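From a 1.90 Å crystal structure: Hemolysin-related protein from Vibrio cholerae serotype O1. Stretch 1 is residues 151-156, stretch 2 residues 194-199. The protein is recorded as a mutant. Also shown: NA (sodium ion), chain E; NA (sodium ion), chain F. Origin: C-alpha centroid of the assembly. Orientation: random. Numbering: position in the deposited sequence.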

# COMPACT_ATOMS: atom_id res chain seq x y z
N LEU A 151 -5.49 -10.41 8.57
CA LEU A 151 -6.94 -10.36 8.75
C LEU A 151 -7.56 -9.58 7.60
O LEU A 151 -7.20 -8.42 7.36
CB LEU A 151 -7.29 -9.69 10.08
CG LEU A 151 -6.57 -10.26 11.30
CD1 LEU A 151 -6.84 -9.40 12.52
CD2 LEU A 151 -7.00 -11.70 11.55
N ALA A 152 -8.51 -10.21 6.91
CA ALA A 152 -9.18 -9.55 5.79
C ALA A 152 -10.50 -10.26 5.50
O ALA A 152 -10.66 -11.45 5.78
CB ALA A 152 -8.31 -9.55 4.53
N ASP A 153 -11.44 -9.50 4.93
CA ASP A 153 -12.64 -10.08 4.34
C ASP A 153 -12.31 -10.39 2.89
O ASP A 153 -12.33 -9.50 2.04
CB ASP A 153 -13.83 -9.13 4.46
CG ASP A 153 -15.12 -9.72 3.86
OD1 ASP A 153 -15.08 -10.82 3.26
OD2 ASP A 153 -16.17 -9.07 4.00
N ILE A 154 -12.00 -11.66 2.60
CA ILE A 154 -11.43 -12.00 1.30
C ILE A 154 -12.48 -12.37 0.27
O ILE A 154 -12.16 -12.44 -0.92
CB ILE A 154 -10.41 -13.15 1.43
CG1 ILE A 154 -11.08 -14.43 1.95
CG2 ILE A 154 -9.25 -12.71 2.33
CD1 ILE A 154 -10.13 -15.60 2.11
N ASN A 155 -13.73 -12.61 0.69
CA ASN A 155 -14.81 -12.93 -0.24
C ASN A 155 -15.95 -11.92 -0.21
O ASN A 155 -16.91 -12.09 -0.96
CB ASN A 155 -15.36 -14.33 0.04
CG ASN A 155 -15.89 -14.50 1.46
OD1 ASN A 155 -15.96 -13.54 2.24
ND2 ASN A 155 -16.26 -15.73 1.80
N GLY A 156 -15.87 -10.90 0.63
CA GLY A 156 -16.87 -9.84 0.63
C GLY A 156 -18.20 -10.21 1.24
O GLY A 156 -19.20 -9.56 0.94
NA NA E . -15.42 -12.89 4.41
NA NA F . -9.80 -11.94 -7.56
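Stretch 2 (194-199) GQREVF

Stretch 1 enters as the end of a strand, Leu151 and Ala152, with Ala152 nearly fully extended (phi/psi -161/153°), and then leaves the strand for a loop that turns through Ile154 (-91/-13°) and Asn155 (-119/0°) to Gly156, whose positive phi of 74° favours glycine. Stretch 2 has the reverse order: it starts as loop at Gly194 (89/-20°), where the backbone angles again call for glycine, becomes extended at Gln195 (-91/147°) and Arg196 (-98/127°), and continues as a strand from Glu197 through Phe199. The end-to-end directions of the touching parts, CA 152 to 155 and CA 195 to 198, are 129° apart, so the second segment passes obliquely and broadly against the direction of the first. The backbones come closest at Ile154 and Arg196, with CA to CA 4.8 Å, followed by Asn155 and Gln195, with CA to CA 5.2 Å. Together the two stretches bury 310 Å², a modest contact centred on this register.

One main-chain hydrogen bond fixes the register: Arg196 N donates to Ile154 O at 2.9 Å with an N-H...O angle of 162°, close to linear. A second comes from a side chain. Gln195, with chi1 and chi2 both m, has a CA-to-CB bond directed sideways, but its end comes nearer to stretch 1, and Gln195 NE2 donates to Asn155 O at 3.2 Å. Thus consecutive carbonyls of the turn are both engaged by stretch 2. The same amide packs its oxygen near the Asn155 side chain, with Gln195 OE1 3.3 Å from Asn155 CB.

The CA-to-CB bond of Arg196 points toward stretch 1, and the residue has the largest area covered by it. Its CB lies 4.1 Å from Ile154 CB, and the chain then runs back along stretch 1, t at chi2 and bent at chi3 (p), bringing Arg196 CD to 3.9 Å from Asp153 O. At the end of the chain, the methyl of Ala152 lies over one face of the guanidinium, with Ala152 CB 3.8 Å from Arg196 NH1. Water 1 adds an indirect link, accepting from Arg196 NH1 at 2.9 Å and lying 3.0 Å from Asp153 O, one of several acceptors within its reach. Ile154, chi1 p and chi2 t, makes the apolar part of the contact: its CD1 meets Val198 CG2 at 4.2 Å, while Leu151 and Phe199 stay out of reach.

Each stretch also carries a sodium ion. The CA-to-CB bond of Asp153 points away from stretch 2, and its OD1 binds the chain E ion at 2.4 Å, alongside Asn155 OD1 at 2.3 Å; this shared metal accounts for the 3.0 Å approach of Asp153 OD1 to Asn155 OD1. Asp153 OD1 also accepts from Gly156 N at 2.7 Å, bracing the turn. The chain F ion is bound by Gln195 O at 2.2 Å and by both carboxylate oxygens of Glu197, OE1 at 2.6 Å and OE2 at 2.5 Å; the CA-to-CB bond of Glu197 points away from stretch 1.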

# COMPACT_ATOMS: atom_id res chain seq x y z
N GLY A 194 -13.20 -9.08 -8.02
CA GLY A 194 -13.83 -8.72 -6.77
C GLY A 194 -13.51 -9.64 -5.61
O GLY A 194 -13.69 -9.25 -4.45
N GLN A 195 -13.05 -10.86 -5.88
CA GLN A 195 -12.61 -11.77 -4.84
C GLN A 195 -11.12 -11.59 -4.60
O GLN A 195 -10.35 -11.29 -5.51
CB GLN A 195 -12.90 -13.22 -5.25
CG GLN A 195 -14.38 -13.52 -5.41
CD GLN A 195 -15.12 -13.42 -4.11
OE1 GLN A 195 -14.87 -14.19 -3.18
NE2 GLN A 195 -16.03 -12.47 -4.01
N ARG A 196 -10.70 -11.77 -3.35
CA ARG A 196 -9.29 -11.68 -3.01
C ARG A 196 -8.69 -13.07 -2.96
O ARG A 196 -9.23 -13.97 -2.31
CB ARG A 196 -9.10 -10.92 -1.69
CG ARG A 196 -9.52 -9.45 -1.85
CD ARG A 196 -9.56 -8.73 -0.56
NE ARG A 196 -8.22 -8.58 -0.00
CZ ARG A 196 -7.94 -7.80 1.04
NH1 ARG A 196 -8.91 -7.11 1.63
NH2 ARG A 196 -6.70 -7.71 1.48
N GLU A 197 -7.60 -13.25 -3.70
CA GLU A 197 -6.82 -14.47 -3.65
C GLU A 197 -5.85 -14.42 -2.48
O GLU A 197 -5.61 -13.37 -1.89
CB GLU A 197 -6.07 -14.68 -4.97
CG GLU A 197 -6.95 -15.04 -6.18
CD GLU A 197 -7.92 -13.93 -6.59
OE1 GLU A 197 -7.46 -12.84 -6.99
OE2 GLU A 197 -9.15 -14.16 -6.51
N VAL A 198 -5.31 -15.59 -2.13
CA VAL A 198 -4.40 -15.73 -1.00
C VAL A 198 -3.03 -16.13 -1.54
O VAL A 198 -2.91 -17.13 -2.25
CB VAL A 198 -4.91 -16.77 0.02
CG1 VAL A 198 -3.92 -16.95 1.15
CG2 VAL A 198 -6.26 -16.36 0.57
N PHE A 199 -2.01 -15.36 -1.19
CA PHE A 199 -0.64 -15.64 -1.60
C PHE A 199 0.15 -16.07 -0.37
O PHE A 199 0.27 -15.31 0.59
CB PHE A 199 0.02 -14.44 -2.26
CG PHE A 199 1.41 -14.71 -2.73
CD1 PHE A 199 1.62 -15.42 -3.90
CD2 PHE A 199 2.51 -14.31 -1.99
CE1 PHE A 199 2.90 -15.69 -4.34
CE2 PHE A 199 3.79 -14.58 -2.42
CZ PHE A 199 3.99 -15.27 -3.60
O HOH W 1 -11.75 -6.63 1.22